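Local coordinates for p800 reaction center core protein (Heliobacterium modesticaldum, PDB 5V8K), which forms the homodimeric core of the heliobacterial photosynthetic reaction centre, carrying bacteriochlorophylls and taking part in binding an iron-sulfur cluster, at residues E201-L204 with S205-Q209. Sequence-based numbering, arbitrary orientation.
With GBF (Bacteriochlorophyll g), chain T.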
loop_
_atom_site.group_PDB
_atom_site.type_symbol
_atom_site.label_atom_id
_atom_site.label_comp_id
_atom_site.label_asym_id
_atom_site.label_seq_id
_atom_site.Cartn_x
_atom_site.Cartn_y
_atom_site.Cartn_z
ATOM N N GLU A 201 -36.187 7.952 2.251
ATOM C CA GLU A 201 -34.759 7.961 2.526
ATOM C C GLU A 201 -34.473 8.412 3.956
ATOM O O GLU A 201 -33.482 7.982 4.547
ATOM C CB GLU A 201 -34.008 8.823 1.507
ATOM C CG GLU A 201 -32.501 8.548 1.502
ATOM C CD GLU A 201 -31.730 9.149 0.338
ATOM O OE1 GLU A 201 -32.201 10.149 -0.261
ATOM O OE2 GLU A 201 -30.621 8.627 0.036
ATOM N N ALA A 202 -35.339 9.224 4.559
ATOM C CA ALA A 202 -35.095 9.602 5.947
ATOM C C ALA A 202 -35.278 8.404 6.864
ATOM O O ALA A 202 -34.436 8.147 7.733
ATOM C CB ALA A 202 -35.999 10.755 6.378
ATOM N N VAL A 203 -36.377 7.664 6.686
ATOM C CA VAL A 203 -36.605 6.427 7.447
ATOM C C VAL A 203 -35.450 5.459 7.239
ATOM O O VAL A 203 -34.895 4.911 8.192
ATOM C CB VAL A 203 -37.945 5.793 7.052
ATOM C CG1 VAL A 203 -38.141 4.440 7.761
ATOM C CG2 VAL A 203 -39.095 6.746 7.456
ATOM N N LEU A 204 -35.062 5.252 5.986
ATOM C CA LEU A 204 -34.006 4.307 5.686
ATOM C C LEU A 204 -32.721 4.692 6.394
ATOM O O LEU A 204 -32.049 3.831 6.986
ATOM C CB LEU A 204 -33.799 4.244 4.179
ATOM C CG LEU A 204 -32.541 3.473 3.767
ATOM C CD1 LEU A 204 -32.649 2.027 4.196
ATOM C CD2 LEU A 204 -32.338 3.558 2.284
ATOM N N SER A 205 -32.375 5.988 6.362
ATOM C CA SER A 205 -31.160 6.462 7.005
ATOM C C SER A 205 -31.164 6.129 8.486
ATOM O O SER A 205 -30.177 5.617 9.026
ATOM C CB SER A 205 -31.021 7.973 6.797
ATOM O OG SER A 205 -29.960 8.493 7.600
ATOM N N VAL A 206 -32.264 6.437 9.163
ATOM C CA VAL A 206 -32.347 6.211 10.594
ATOM C C VAL A 206 -32.243 4.724 10.914
ATOM O O VAL A 206 -31.562 4.327 11.875
ATOM C CB VAL A 206 -33.638 6.842 11.129
ATOM C CG1 VAL A 206 -33.920 6.422 12.534
ATOM C CG2 VAL A 206 -33.493 8.316 11.086
ATOM N N SER A 207 -32.888 3.871 10.105
ATOM C CA SER A 207 -32.780 2.431 10.334
ATOM C C SER A 207 -31.323 1.974 10.277
ATOM O O SER A 207 -30.872 1.189 11.127
ATOM C CB SER A 207 -33.610 1.646 9.321
ATOM O OG SER A 207 -35.007 1.830 9.538
ATOM N N CYS A 208 -30.581 2.435 9.263
ATOM C CA CYS A 208 -29.179 2.059 9.146
ATOM C C CYS A 208 -28.375 2.548 10.338
ATOM O O CYS A 208 -27.550 1.813 10.881
ATOM C CB CYS A 208 -28.569 2.600 7.854
ATOM S SG CYS A 208 -29.229 1.854 6.371
ATOM N N GLN A 209 -28.577 3.802 10.732
ATOM C CA GLN A 209 -27.771 4.373 11.801
ATOM C C GLN A 209 -28.029 3.665 13.125
ATOM O O GLN A 209 -27.093 3.345 13.859
ATOM C CB GLN A 209 -28.061 5.867 11.926
ATOM C CG GLN A 209 -27.786 6.675 10.664
ATOM C CD GLN A 209 -27.946 8.108 10.920
ATOM O OE1 GLN A 209 -27.297 8.622 11.797
ATOM N NE2 GLN A 209 -28.835 8.785 10.188
HETATM MG MG GBF T . -27.228 10.391 13.156
HETATM C CHA GBF T . -30.085 12.019 11.933
HETATM C CHB GBF T . -25.390 12.184 11.073
HETATM C CHC GBF T . -24.606 9.104 14.919
HETATM C CHD GBF T . -29.462 8.627 15.404
HETATM N NA GBF T . -27.632 11.788 11.815
HETATM C C1A GBF T . -28.743 12.406 11.409
HETATM C C2A GBF T . -28.651 13.602 10.530
HETATM C C3A GBF T . -27.287 13.235 9.935
HETATM C C4A GBF T . -26.738 12.345 11.006
HETATM C CMA GBF T . -27.370 12.480 8.613
HETATM C CAA GBF T . -28.753 14.931 11.317
HETATM C CBA GBF T . -27.562 15.205 12.235
HETATM C CGA GBF T . -27.740 16.569 12.870
HETATM O O1A GBF T . -28.009 17.541 12.172
HETATM O O2A GBF T . -27.013 16.780 14.108
HETATM N NB GBF T . -25.218 10.761 13.120
HETATM C C1B GBF T . -24.621 11.402 12.087
HETATM C C2B GBF T . -23.261 11.346 12.281
HETATM C C3B GBF T . -23.048 10.504 13.360
HETATM C C4B GBF T . -24.315 10.046 13.793
HETATM C CMB GBF T . -22.217 12.077 11.465
HETATM C CAB GBF T . -21.682 10.266 13.845
HETATM C CBB GBF T . -21.301 9.769 15.000
HETATM N NC GBF T . -27.104 9.165 14.791
HETATM C C1C GBF T . -25.979 8.716 15.340
HETATM C C2C GBF T . -25.906 7.701 16.428
HETATM C C3C GBF T . -27.360 7.716 16.491
HETATM C C4C GBF T . -28.008 8.503 15.549
HETATM C CMC GBF T . -25.404 6.360 15.834
HETATM C CAC GBF T . -28.071 6.872 17.472
HETATM C CBC GBF T . -27.304 6.042 18.471
HETATM N ND GBF T . -29.181 10.277 13.656
HETATM C C1D GBF T . -30.012 9.594 14.441
HETATM C C2D GBF T . -31.619 9.806 14.349
HETATM C C3D GBF T . -31.433 10.771 13.354
HETATM C C4D GBF T . -30.094 11.045 12.937
HETATM C CMD GBF T . -32.808 9.251 15.043
HETATM C CAD GBF T . -32.307 11.725 12.635
HETATM O OBD GBF T . -33.573 11.789 12.491
HETATM C CBD GBF T . -31.467 12.450 11.613
HETATM C CGD GBF T . -31.756 12.068 10.189
HETATM O O1D GBF T . -31.190 11.149 9.622
HETATM O O2D GBF T . -32.742 12.769 9.424
HETATM C CED GBF T . -33.613 11.940 8.654
HETATM C C1 GBF T . -26.657 18.065 14.610
HETATM C C2 GBF T . -25.411 17.852 15.432
HETATM C C3 GBF T . -25.448 17.353 16.677
HETATM C C4 GBF T . -26.747 16.993 17.334
HETATM C C5 GBF T . -24.156 17.145 17.435
HETATM O O HOH W 1 -36.115 3.876 10.407
#
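The carbonyl oxygens of E201 to L204 accept hydrogen bonds from the backbone N-H groups of S205 to C208, residue by residue, in the i to i+4 pattern of an alpha helix. These are the first turns of helix 200-224, a predicted transmembrane helix of the photosystem I-like PsaA/PsaB family. The bond from S205 N to E201 O is 2.9 Å long, and its donor is tilted 32° from the carbonyl plane. The one from S207 N to V203 O is straighter at the acceptor, with a C=O...N angle of 164°. V203 O has a second donor, a water at 2.7 Å. The same water also donates to S207 OG, so it bridges one turn of the helix. S207 OG sits beside its own backbone N (chi1 -69°), which turns it back toward V203. It is also hydrogen-bonded to the OBD of another bacteriochlorophyll g.

Helix 258-291 packs alongside. E201 forms a salt bridge with R288 and hydrogen bonds with H281 and H284, while S205 OG bonds to G278 O. The buried carboxylate and hydroxyl therefore both have partners there. Elsewhere on the helix, L204 CD1 packs against C208 SG at 4.1 Å.

A202, V206 and Q209 meet one bacteriochlorophyll g, which S205 also approaches. A202 CB touches the methyl carbon CED of its ester at 3.5 Å. The Q209 chain is extended beyond CG, and its amide end supplies a ligand to the magnesium, with OE1 as modelled 2.2 Å from the metal. The two branches of V206 meet neighbouring groups of the pigment. V206 CG1, anti to the backbone N, lies 3.9 Å from the methyl CMD. V206 CG2 lies 3.7 Å from the keto oxygen OBD.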